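Local coordinates for protein putative amidohydrolase (Unidentified, PDB 3FEQ) that is probably a zinc-dependent prolidase of the amidohydrolase superfamily, hydrolysing dipeptides that end in proline, at residues P59-C64 with G334-R339; A96-G101 with V401-T406; R106-A111 with Q188-A193. One frame throughout, in Å; residues are numbered along the deposited sequence.

Contact 1 of 3, residues P59-C64 with G334-R339; sequences PGFIDC and GEFRIR
Phe-336, on the first turn of helix 335-340, meets Phe-61 on strand 56-66 as an edge-to-face (T-shaped) aromatic pair. The CB of Phe-336 leaves the helix toward the strand, and CG stands anti to the carbonyl carbon (chi1 -83°), which directs the ring toward Phe-61. Contact begins at the far end of the ring. CE2 comes 4.2 Å from CD2 of Phe-61, and CZ sits over the centre of the Phe-61 ring, 4.1 Å above its plane. The ring centroids are 5.2 Å apart and the planes are inclined at 64°, so the edge is tilted rather than upright on the face. Strand 56-66 belongs to the TIM barrel of the amidohydrolase family; His-65, near its end, and His-67, just after it, bind a zinc ion. Phe-61 lies about midway along this strand, four residues before His-65. Phe-102 makes a second edge-to-face pair with Phe-61, Phe-320 meets the ring of Phe-336, and Val-391 touches both rings of the contact. One turn along the helix, Arg-339 NE donates to Glu-335 OE1 over 2.6 Å in a salt bridge. The acceptor lies close to the guanidinium plane and uses its anti lone pair, while Glu-335 OE2 accepts from the backbone N of Val-275, which fixes the carboxylate from its other oxygen.

Contact 2 of 3, residues A96-G101 with V401-T406; sequences AMLSRG and VLQRGT
Leu-98 brings its CD1 methyl to CG1 of Val-401, and Gln-403 lays the end of its chain across the same leucine. Leu-98 sets its CG anti to the backbone N (chi1 -179°), and this swings CD1 out from the flank of helix 90-99 toward the strand. There CD1 stands 4.2 Å from CG1 of Val-401 and 3.8 Å from CD of Gln-403. The glutamine reaches that far because its chain is extended beyond CG; its amide end meets the leucine at an angle, in van der Waals contact. The two methyl groups of Val-401 divide their work: CG1 faces the leucine side chain, whereas CG2 turns to the backbone at the helix end, 3.9 Å from Leu-98 O and 4.1 Å from Gly-101 CA. Gly-101 closes the helix in a Schellman motif. Its positive phi, 104°, turns the chain out of the helix, and its N bonds back to Leu-98 O at 2.9 Å. On the same last turn Ala-96 O accepts from both Arg-100 N and Ser-99 OG, the two donors arriving from one face of its carbonyl. Strand 398-403 runs between 377-380 and 406-410 in the mixed sheet that also holds the N-terminal strands, with Val-401 and Gln-403 also resting on Thr-103 of strand 102-107. Helix 90-99 and strand 102-107 are consecutive elements of the amidohydrolase barrel, so the contact seats the C-terminal end of this barrel helix against strand 398-403.

Contact 3 of 3, residues R106-A111 with Q188-A193; sequences RDAGGA and QIKIMA
Beside the zinc centre of the amidohydrolase barrel, the end of strand 102-107 and the loop after it pack against strand 189-192, whose Lys-190 brings its side chain to about 3 Å from a zinc ion. Lys-190 runs past Ala-108 with its chain bent at chi2 (107°) and again at chi4. Its CD lies 3.6 Å from Ala-108 O and 3.9 Å from Ala-108 CB, so the aliphatic part lies against the alanine while the side chain approaches the metal. Further back, Arg-106 and Gln-188 pass at a slant. The amide of Gln-188 meets the methylene part of the arginine, with NE2 3.5 Å from Arg-106 CG, while the guanidinium and amide planes are 48° apart. Gln-188 is folded at chi2 to do this, and its NE2 is satisfied outside the pair by Ser-132 OG and Phe-130 O. The buried guanidinium also looks elsewhere: NE bonds to Cys-64 O and NH2 forms a salt bridge with Glu-250. In the loop, Ala-111 N donates to Asp-107 OD1 over 2.8 Å, nearly straight at 165° but from above the carboxylate plane. Gly-109 O takes a hydrogen bond from ND1 of the zinc ligand His-67, which makes this loop a second shell to the metal. With no hydrogen bond between the two segments, their fit rests on van der Waals contact. The position of Lys-190 is consistent with the carboxylated lysine that bridges two metals in many relatives, although the residue is modelled here as ordinary lysine.

All three contacts fall within the amidohydrolase domain and reach one mixed β-sheet, in which strands 56-66 and 102-107 are parallel neighbours; contact 3 joins it to strand 189-192, at the edge of a four-stranded parallel sheet. Contacts 1 and 2 have centres 14 Å apart and join where Phe-61 N probably bonds to Gly-101 O, 2.9 Å; along the chain their segments alternate. Contact 3, with both segments falling between those of each of the others in sequence, lies 19 Å from contact 1 and 23 Å from contact 2, centre to centre. It meets contact 1 through a probable hydrogen bond from Arg-106 N to Asp-63 O, 2.7 Å. Strand 102-107 thus leads from contact 2, alongside contact 1, to the zinc-side loop.

Contact 1 of 3, residues P59-C64 with G334-R339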
ATOM      1  N   PRO C  59      38.315  30.990  24.812  1.00 54.17           N
ATOM      2  CA  PRO C  59      37.648  29.751  24.415  1.00 50.61           C
ATOM      3  C   PRO C  59      37.307  29.779  22.932  1.00 50.95           C
ATOM      4  O   PRO C  59      37.106  30.855  22.356  1.00 56.18           O
ATOM      5  CB  PRO C  59      36.357  29.748  25.248  1.00 43.86           C
ATOM      6  CG  PRO C  59      36.565  30.745  26.313  1.00 47.74           C
ATOM      7  CD  PRO C  59      37.515  31.762  25.780  1.00 51.21           C
ATOM      8  N   GLY C  60      37.280  28.606  22.314  1.00 47.17           N
ATOM      9  CA  GLY C  60      36.885  28.490  20.923  1.00 46.66           C
ATOM     10  C   GLY C  60      35.430  28.869  20.766  1.00 46.36           C
ATOM     11  O   GLY C  60      34.635  28.674  21.689  1.00 40.56           O
ATOM     12  N   PHE C  61      35.084  29.416  19.603  1.00 39.03           N
ATOM     13  CA  PHE C  61      33.768  29.984  19.406  1.00 39.88           C
ATOM     14  C   PHE C  61      32.726  28.912  19.127  1.00 42.23           C
ATOM     15  O   PHE C  61      33.019  27.887  18.514  1.00 48.37           O
ATOM     16  CB  PHE C  61      33.768  30.978  18.262  1.00 42.55           C
ATOM     17  CG  PHE C  61      34.885  31.964  18.305  1.00 51.39           C
ATOM     18  CD1 PHE C  61      35.254  32.580  19.491  1.00 58.35           C
ATOM     19  CD2 PHE C  61      35.516  32.345  17.131  1.00 55.63           C
ATOM     20  CE1 PHE C  61      36.273  33.514  19.508  1.00 58.07           C
ATOM     21  CE2 PHE C  61      36.525  33.278  17.141  1.00 49.82           C
ATOM     22  CZ  PHE C  61      36.911  33.862  18.336  1.00 49.70           C
ATOM     23  N   ILE C  62      31.500  29.185  19.563  1.00 38.16           N
ATOM     24  CA  ILE C  62      30.357  28.336  19.310  1.00 26.78           C
ATOM     25  C   ILE C  62      29.315  29.112  18.527  1.00 30.50           C
ATOM     26  O   ILE C  62      28.896  30.187  18.944  1.00 38.46           O
ATOM     27  CB  ILE C  62      29.710  27.912  20.613  1.00 38.68           C
ATOM     28  CG1 ILE C  62      30.771  27.408  21.592  1.00 30.57           C
ATOM     29  CG2 ILE C  62      28.594  26.897  20.347  1.00 37.79           C
ATOM     30  CD1 ILE C  62      30.237  27.108  22.966  1.00 17.94           C
ATOM     31  N   ASP C  63      28.886  28.556  17.401  1.00 33.15           N
ATOM     32  CA  ASP C  63      27.848  29.172  16.578  1.00 34.95           C
ATOM     33  C   ASP C  63      26.531  28.425  16.725  1.00 40.93           C
ATOM     34  O   ASP C  63      26.454  27.223  16.444  1.00 45.02           O
ATOM     35  CB  ASP C  63      28.267  29.168  15.116  1.00 28.78           C
ATOM     36  CG  ASP C  63      27.407  30.059  14.268  1.00 36.86           C
ATOM     37  OD1 ASP C  63      26.189  30.177  14.548  1.00 47.48           O
ATOM     38  OD2 ASP C  63      27.964  30.646  13.313  1.00 31.34           O
ATOM     39  N   CYS C  64      25.489  29.144  17.128  1.00 25.69           N
ATOM     40  CA  CYS C  64      24.279  28.497  17.588  1.00 31.62           C
ATOM     41  C   CYS C  64      23.238  28.336  16.506  1.00 34.90           C
ATOM     42  O   CYS C  64      22.147  27.836  16.780  1.00 41.15           O
ATOM     43  CB  CYS C  64      23.655  29.286  18.736  1.00 43.55           C
ATOM     44  SG  CYS C  64      24.657  29.347  20.192  1.00 37.68           S
ATOM     45  N   GLY C 334      31.684  38.119  10.586  1.00 48.46           N
ATOM     46  CA  GLY C 334      31.133  39.465  10.554  1.00 43.68           C
ATOM     47  C   GLY C 334      30.034  39.715  11.562  1.00 44.55           C
ATOM     48  O   GLY C 334      29.805  40.858  11.951  1.00 51.14           O
ATOM     49  N   GLU C 335      29.361  38.650  11.997  1.00 41.38           N
ATOM     50  CA  GLU C 335      28.288  38.767  12.983  1.00 47.56           C
ATOM     51  C   GLU C 335      28.785  39.329  14.324  1.00 43.96           C
ATOM     52  O   GLU C 335      28.045  40.009  15.028  1.00 39.45           O
ATOM     53  CB  GLU C 335      27.549  37.429  13.150  1.00 44.42           C
ATOM     54  CG  GLU C 335      26.494  37.378  14.268  1.00 52.88           C
ATOM     55  CD  GLU C 335      25.141  37.959  13.876  1.00 61.10           C
ATOM     56  OE1 GLU C 335      24.378  38.352  14.787  1.00 65.94           O
ATOM     57  OE2 GLU C 335      24.832  38.020  12.668  1.00 61.36           O
ATOM     58  N   PHE C 336      30.054  39.090  14.639  1.00 44.53           N
ATOM     59  CA  PHE C 336      30.706  39.729  15.775  1.00 42.75           C
ATOM     60  C   PHE C 336      30.659  41.253  15.695  1.00 49.94           C
ATOM     61  O   PHE C 336      30.280  41.916  16.663  1.00 47.07           O
ATOM     62  CB  PHE C 336      32.160  39.281  15.879  1.00 46.09           C
ATOM     63  CG  PHE C 336      32.342  37.967  16.579  1.00 50.97           C
ATOM     64  CD1 PHE C 336      31.957  37.805  17.905  1.00 47.97           C
ATOM     65  CD2 PHE C 336      32.915  36.896  15.920  1.00 34.46           C
ATOM     66  CE1 PHE C 336      32.129  36.574  18.556  1.00 48.40           C
ATOM     67  CE2 PHE C 336      33.093  35.677  16.566  1.00 38.05           C
ATOM     68  CZ  PHE C 336      32.713  35.521  17.886  1.00 40.64           C
ATOM     69  N   ARG C 337      31.040  41.815  14.550  1.00 45.86           N
ATOM     70  CA  ARG C 337      31.061  43.270  14.418  1.00 50.73           C
ATOM     71  C   ARG C 337      29.668  43.890  14.506  1.00 54.64           C
ATOM     72  O   ARG C 337      29.467  44.874  15.208  1.00 55.98           O
ATOM     73  CB  ARG C 337      31.780  43.717  13.145  1.00 50.00           C
ATOM     74  CG  ARG C 337      32.445  45.097  13.265  1.00 61.47           C
ATOM     75  CD  ARG C 337      33.889  45.096  12.768  1.00 62.48           C
ATOM     76  NE  ARG C 337      33.959  45.584  11.399  1.00 87.52           N
ATOM     77  CZ  ARG C 337      33.790  44.830  10.313  1.00103.59           C
ATOM     78  NH1 ARG C 337      33.575  43.522  10.419  1.00 97.81           N
ATOM     79  NH2 ARG C 337      33.850  45.390   9.109  1.00113.48           N
ATOM     80  N   ILE C 338      28.705  43.274  13.831  1.00 55.91           N
ATOM     81  CA  ILE C 338      27.317  43.720  13.866  1.00 51.13           C
ATOM     82  C   ILE C 338      26.804  43.788  15.296  1.00 52.87           C
ATOM     83  O   ILE C 338      26.172  44.765  15.702  1.00 57.67           O
ATOM     84  CB  ILE C 338      26.426  42.796  13.027  1.00 41.97           C
ATOM     85  CG1 ILE C 338      26.900  42.818  11.579  1.00 50.19           C
ATOM     86  CG2 ILE C 338      24.983  43.227  13.089  1.00 31.37           C
ATOM     87  CD1 ILE C 338      26.309  41.729  10.730  1.00 54.94           C
ATOM     88  N   ARG C 339      27.122  42.767  16.073  1.00 49.28           N
ATOM     89  CA  ARG C 339      26.659  42.719  17.444  1.00 58.05           C
ATOM     90  C   ARG C 339      27.434  43.657  18.362  1.00 58.20           C
ATOM     91  O   ARG C 339      26.869  44.221  19.300  1.00 56.04           O
ATOM     92  CB  ARG C 339      26.706  41.293  17.963  1.00 48.91           C
ATOM     93  CG  ARG C 339      25.748  40.411  17.253  1.00 50.02           C
ATOM     94  CD  ARG C 339      25.419  39.255  18.104  1.00 62.94           C
ATOM     95  NE  ARG C 339      24.650  38.272  17.371  1.00 56.14           N
ATOM     96  CZ  ARG C 339      23.853  37.393  17.953  1.00 57.23           C
ATOM     97  NH1 ARG C 339      23.701  37.404  19.269  1.00 65.26           N
ATOM     98  NH2 ARG C 339      23.213  36.504  17.219  1.00 73.09           N
TER

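Contact 2 of 3, residues A96-G101 with V401-T406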
ATOM      1  N   ALA C  96      36.366  25.440   6.849  1.00 41.70           N
ATOM      2  CA  ALA C  96      36.477  26.882   6.916  1.00 35.75           C
ATOM      3  C   ALA C  96      35.939  27.457   8.233  1.00 39.29           C
ATOM      4  O   ALA C  96      36.552  28.355   8.815  1.00 39.97           O
ATOM      5  CB  ALA C  96      35.792  27.518   5.724  1.00 35.54           C
ATOM      6  N   MET C  97      34.821  26.926   8.722  1.00 36.66           N
ATOM      7  CA  MET C  97      34.274  27.387  10.004  1.00 34.16           C
ATOM      8  C   MET C  97      35.305  27.183  11.122  1.00 41.91           C
ATOM      9  O   MET C  97      35.445  28.022  12.033  1.00 41.97           O
ATOM     10  CB  MET C  97      32.985  26.646  10.358  1.00 28.89           C
ATOM     11  CG  MET C  97      31.756  27.058   9.572  1.00 28.03           C
ATOM     12  SD  MET C  97      30.304  26.189  10.191  1.00 21.34           S
ATOM     13  CE  MET C  97      29.070  26.769   9.067  1.00 11.41           C
ATOM     14  N   LEU C  98      36.038  26.077  11.035  1.00 29.05           N
ATOM     15  CA  LEU C  98      36.990  25.733  12.067  1.00 32.59           C
ATOM     16  C   LEU C  98      38.153  26.708  12.030  1.00 40.58           C
ATOM     17  O   LEU C  98      38.580  27.203  13.068  1.00 45.90           O
ATOM     18  CB  LEU C  98      37.477  24.291  11.908  1.00 17.00           C
ATOM     19  CG  LEU C  98      38.474  23.780  12.937  1.00 20.67           C
ATOM     20  CD1 LEU C  98      37.840  23.675  14.322  1.00 14.72           C
ATOM     21  CD2 LEU C  98      39.068  22.441  12.485  1.00 21.26           C
ATOM     22  N   SER C  99      38.602  27.054  10.825  1.00 36.87           N
ATOM     23  CA  SER C  99      39.722  27.973  10.681  1.00 32.70           C
ATOM     24  C   SER C  99      39.398  29.386  11.167  1.00 35.47           C
ATOM     25  O   SER C  99      40.266  30.097  11.642  1.00 46.48           O
ATOM     26  CB  SER C  99      40.253  27.990   9.243  1.00 22.37           C
ATOM     27  OG  SER C  99      39.410  28.744   8.400  1.00 34.17           O
ATOM     28  N   ARG C 100      38.143  29.783  11.080  1.00 35.01           N
ATOM     29  CA  ARG C 100      37.744  31.063  11.621  1.00 31.99           C
ATOM     30  C   ARG C 100      37.657  31.059  13.152  1.00 36.12           C
ATOM     31  O   ARG C 100      37.370  32.083  13.749  1.00 32.30           O
ATOM     32  CB  ARG C 100      36.411  31.489  11.017  1.00 29.71           C
ATOM     33  CG  ARG C 100      36.472  31.708   9.529  1.00 33.69           C
ATOM     34  CD  ARG C 100      35.198  32.350   9.025  1.00 48.76           C
ATOM     35  NE  ARG C 100      34.121  31.379   8.866  1.00 55.95           N
ATOM     36  CZ  ARG C 100      33.903  30.702   7.751  1.00 50.20           C
ATOM     37  NH1 ARG C 100      34.695  30.897   6.709  1.00 49.73           N
ATOM     38  NH2 ARG C 100      32.907  29.830   7.686  1.00 61.54           N
ATOM     39  N   GLY C 101      37.886  29.914  13.786  1.00 32.43           N
ATOM     40  CA  GLY C 101      37.867  29.849  15.248  1.00 33.79           C
ATOM     41  C   GLY C 101      36.631  29.215  15.876  1.00 37.26           C
ATOM     42  O   GLY C 101      36.510  29.146  17.095  1.00 33.04           O
ATOM     43  N   VAL C 401      44.213  27.244  16.555  1.00 50.67           N
ATOM     44  CA  VAL C 401      42.969  26.675  17.057  1.00 42.25           C
ATOM     45  C   VAL C 401      43.214  25.308  17.682  1.00 43.93           C
ATOM     46  O   VAL C 401      43.780  24.415  17.058  1.00 38.37           O
ATOM     47  CB  VAL C 401      41.889  26.581  15.966  1.00 38.68           C
ATOM     48  CG1 VAL C 401      40.650  25.924  16.509  1.00 37.28           C
ATOM     49  CG2 VAL C 401      41.547  27.956  15.425  1.00 28.42           C
ATOM     50  N   LEU C 402      42.815  25.166  18.938  1.00 44.79           N
ATOM     51  CA  LEU C 402      42.912  23.888  19.612  1.00 50.38           C
ATOM     52  C   LEU C 402      41.534  23.294  19.804  1.00 53.40           C
ATOM     53  O   LEU C 402      40.593  23.991  20.183  1.00 58.92           O
ATOM     54  CB  LEU C 402      43.581  24.054  20.970  1.00 53.67           C
ATOM     55  CG  LEU C 402      45.069  23.735  21.027  1.00 52.70           C
ATOM     56  CD1 LEU C 402      45.860  24.821  20.343  1.00 46.03           C
ATOM     57  CD2 LEU C 402      45.494  23.592  22.468  1.00 57.11           C
ATOM     58  N   GLN C 403      41.422  21.996  19.574  1.00 47.63           N
ATOM     59  CA  GLN C 403      40.150  21.316  19.727  1.00 49.86           C
ATOM     60  C   GLN C 403      40.333  20.045  20.555  1.00 44.28           C
ATOM     61  O   GLN C 403      41.200  19.234  20.258  1.00 39.30           O
ATOM     62  CB  GLN C 403      39.582  21.003  18.344  1.00 55.78           C
ATOM     63  CG  GLN C 403      38.078  20.875  18.276  1.00 58.03           C
ATOM     64  CD  GLN C 403      37.556  20.905  16.853  1.00 56.58           C
ATOM     65  OE1 GLN C 403      36.450  21.378  16.609  1.00 74.72           O
ATOM     66  NE2 GLN C 403      38.344  20.408  15.909  1.00 32.99           N
ATOM     67  N   ARG C 404      39.553  19.910  21.622  1.00 42.87           N
ATOM     68  CA  ARG C 404      39.703  18.799  22.561  1.00 59.54           C
ATOM     69  C   ARG C 404      41.162  18.396  22.796  1.00 61.97           C
ATOM     70  O   ARG C 404      41.569  17.263  22.521  1.00 58.92           O
ATOM     71  CB  ARG C 404      38.868  17.588  22.121  1.00 66.44           C
ATOM     72  CG  ARG C 404      37.392  17.669  22.504  1.00 70.16           C
ATOM     73  CD  ARG C 404      36.687  16.333  22.354  1.00 67.49           C
ATOM     74  NE  ARG C 404      36.608  15.910  20.958  1.00 73.31           N
ATOM     75  CZ  ARG C 404      37.065  14.752  20.496  1.00 67.94           C
ATOM     76  NH1 ARG C 404      37.628  13.881  21.319  1.00 74.80           N
ATOM     77  NH2 ARG C 404      36.943  14.456  19.212  1.00 61.27           N
ATOM     78  N   GLY C 405      41.958  19.346  23.272  1.00 64.97           N
ATOM     79  CA  GLY C 405      43.345  19.069  23.582  1.00 62.91           C
ATOM     80  C   GLY C 405      44.274  19.306  22.413  1.00 62.44           C
ATOM     81  O   GLY C 405      45.293  19.965  22.557  1.00 75.47           O
ATOM     82  N   THR C 406      43.937  18.774  21.248  1.00 59.22           N
ATOM     83  CA  THR C 406      44.891  18.775  20.142  1.00 57.38           C
ATOM     84  C   THR C 406      44.836  20.026  19.244  1.00 55.69           C
ATOM     85  O   THR C 406      43.815  20.698  19.150  1.00 59.97           O
ATOM     86  CB  THR C 406      44.817  17.477  19.314  1.00 52.01           C
ATOM     87  OG1 THR C 406      44.541  17.811  17.956  1.00 55.94           O
ATOM     88  CG2 THR C 406      43.727  16.543  19.843  1.00 46.86           C
TER

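Contact 3 of 3, residues R106-A111 with Q188-A193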
ATOM      1  N   ARG C 106      26.023  24.567  16.403  1.00 22.52           N
ATOM      2  CA  ARG C 106      24.725  23.928  16.517  1.00 30.04           C
ATOM      3  C   ARG C 106      24.027  24.015  15.178  1.00 33.29           C
ATOM      4  O   ARG C 106      23.539  25.075  14.817  1.00 37.02           O
ATOM      5  CB  ARG C 106      23.880  24.630  17.563  1.00 31.65           C
ATOM      6  CG  ARG C 106      22.653  23.871  17.978  1.00 30.23           C
ATOM      7  CD  ARG C 106      21.930  24.614  19.084  1.00 19.92           C
ATOM      8  NE  ARG C 106      21.402  25.890  18.620  1.00 18.88           N
ATOM      9  CZ  ARG C 106      20.334  26.489  19.142  1.00 40.73           C
ATOM     10  NH1 ARG C 106      19.679  25.940  20.170  1.00 31.25           N
ATOM     11  NH2 ARG C 106      19.919  27.644  18.635  1.00 35.83           N
ATOM     12  N   ASP C 107      23.993  22.901  14.450  1.00 35.94           N
ATOM     13  CA  ASP C 107      23.338  22.826  13.148  1.00 37.84           C
ATOM     14  C   ASP C 107      21.823  22.868  13.295  1.00 38.83           C
ATOM     15  O   ASP C 107      21.255  22.202  14.156  1.00 43.60           O
ATOM     16  CB  ASP C 107      23.750  21.544  12.415  1.00 46.72           C
ATOM     17  CG  ASP C 107      23.284  21.519  10.967  1.00 41.86           C
ATOM     18  OD1 ASP C 107      22.218  20.923  10.689  1.00 46.18           O
ATOM     19  OD2 ASP C 107      23.992  22.088  10.113  1.00 41.54           O
ATOM     20  N   ALA C 108      21.176  23.659  12.446  1.00 41.13           N
ATOM     21  CA  ALA C 108      19.758  23.948  12.608  1.00 41.16           C
ATOM     22  C   ALA C 108      18.963  23.191  11.563  1.00 29.20           C
ATOM     23  O   ALA C 108      18.047  23.721  10.965  1.00 32.81           O
ATOM     24  CB  ALA C 108      19.500  25.460  12.511  1.00 38.82           C
ATOM     25  N   GLY C 109      19.328  21.937  11.347  1.00 38.00           N
ATOM     26  CA  GLY C 109      18.643  21.105  10.368  1.00 38.17           C
ATOM     27  C   GLY C 109      19.488  20.888   9.135  1.00 27.12           C
ATOM     28  O   GLY C 109      19.972  21.839   8.548  1.00 28.03           O
ATOM     29  N   GLY C 110      19.641  19.627   8.747  1.00 28.24           N
ATOM     30  CA  GLY C 110      20.587  19.232   7.720  1.00 29.43           C
ATOM     31  C   GLY C 110      21.517  18.172   8.272  1.00 39.92           C
ATOM     32  O   GLY C 110      21.457  17.013   7.863  1.00 43.96           O
ATOM     33  N   ALA C 111      22.386  18.565   9.201  1.00 41.15           N
ATOM     34  CA  ALA C 111      23.430  17.672   9.671  1.00 37.63           C
ATOM     35  C   ALA C 111      22.852  16.667  10.619  1.00 44.49           C
ATOM     36  O   ALA C 111      21.997  16.994  11.446  1.00 53.42           O
ATOM     37  CB  ALA C 111      24.531  18.433  10.336  1.00 38.25           C
ATOM     38  N   GLN C 188      19.305  18.343  19.795  1.00 33.68           N
ATOM     39  CA  GLN C 188      18.093  19.112  20.074  1.00 31.60           C
ATOM     40  C   GLN C 188      17.123  19.036  18.893  1.00 31.12           C
ATOM     41  O   GLN C 188      17.449  18.461  17.844  1.00 29.34           O
ATOM     42  CB  GLN C 188      18.419  20.570  20.451  1.00 17.65           C
ATOM     43  CG  GLN C 188      18.983  21.395  19.333  1.00 21.84           C
ATOM     44  CD  GLN C 188      20.400  20.989  18.958  1.00 30.32           C
ATOM     45  OE1 GLN C 188      21.215  20.697  19.828  1.00 18.92           O
ATOM     46  NE2 GLN C 188      20.698  20.975  17.657  1.00 26.29           N
ATOM     47  N   ILE C 189      15.935  19.606  19.064  1.00 22.10           N
ATOM     48  CA  ILE C 189      14.930  19.552  18.017  1.00 19.16           C
ATOM     49  C   ILE C 189      14.664  20.932  17.477  1.00 23.15           C
ATOM     50  O   ILE C 189      14.465  21.848  18.263  1.00 33.12           O
ATOM     51  CB  ILE C 189      13.621  18.974  18.538  1.00 20.99           C
ATOM     52  CG1 ILE C 189      13.821  17.532  19.044  1.00 16.02           C
ATOM     53  CG2 ILE C 189      12.559  19.050  17.458  1.00 22.15           C
ATOM     54  CD1 ILE C 189      14.270  16.542  17.956  1.00 28.95           C
ATOM     55  N   LYS C 190      14.701  21.081  16.147  1.00 25.15           N
ATOM     56  CA  LYS C 190      14.420  22.349  15.467  1.00 22.08           C
ATOM     57  C   LYS C 190      13.061  22.263  14.801  1.00 32.40           C
ATOM     58  O   LYS C 190      12.735  21.250  14.186  1.00 51.41           O
ATOM     59  CB  LYS C 190      15.498  22.655  14.413  1.00 32.87           C
ATOM     60  CG  LYS C 190      15.090  23.662  13.289  1.00 33.93           C
ATOM     61  CD  LYS C 190      15.748  25.050  13.427  1.00 30.09           C
ATOM     62  CE  LYS C 190      15.064  26.118  12.551  1.00 36.75           C
ATOM     63  NZ  LYS C 190      15.960  26.724  11.502  1.00 26.02           N
ATOM     64  N   ILE C 191      12.254  23.312  14.955  1.00 35.39           N
ATOM     65  CA  ILE C 191      10.961  23.426  14.280  1.00 24.69           C
ATOM     66  C   ILE C 191      10.821  24.819  13.656  1.00 31.76           C
ATOM     67  O   ILE C 191      11.482  25.774  14.071  1.00 36.12           O
ATOM     68  CB  ILE C 191       9.768  23.165  15.251  1.00 30.85           C
ATOM     69  CG1 ILE C 191       9.517  24.365  16.173  1.00 18.41           C
ATOM     70  CG2 ILE C 191      10.005  21.918  16.097  1.00 29.32           C
ATOM     71  CD1 ILE C 191       8.222  24.249  16.973  1.00 14.39           C
ATOM     72  N   MET C 192       9.966  24.924  12.649  1.00 30.62           N
ATOM     73  CA  MET C 192       9.572  26.211  12.122  1.00 30.76           C
ATOM     74  C   MET C 192       8.216  26.619  12.723  1.00 32.78           C
ATOM     75  O   MET C 192       7.209  25.959  12.487  1.00 40.47           O
ATOM     76  CB  MET C 192       9.496  26.140  10.599  1.00 31.43           C
ATOM     77  CG  MET C 192      10.589  25.293   9.954  1.00 36.29           C
ATOM     78  SD  MET C 192      12.216  26.039  10.070  1.00 34.33           S
ATOM     79  CE  MET C 192      13.001  25.366   8.589  1.00 36.46           C
ATOM     80  N   ALA C 193       8.202  27.693  13.515  1.00 34.76           N
ATOM     81  CA  ALA C 193       6.975  28.184  14.168  1.00 36.24           C
ATOM     82  C   ALA C 193       6.439  29.470  13.560  1.00 36.83           C
ATOM     83  O   ALA C 193       5.599  30.138  14.160  1.00 39.49           O
ATOM     84  CB  ALA C 193       7.195  28.383  15.649  1.00 31.47           C
TER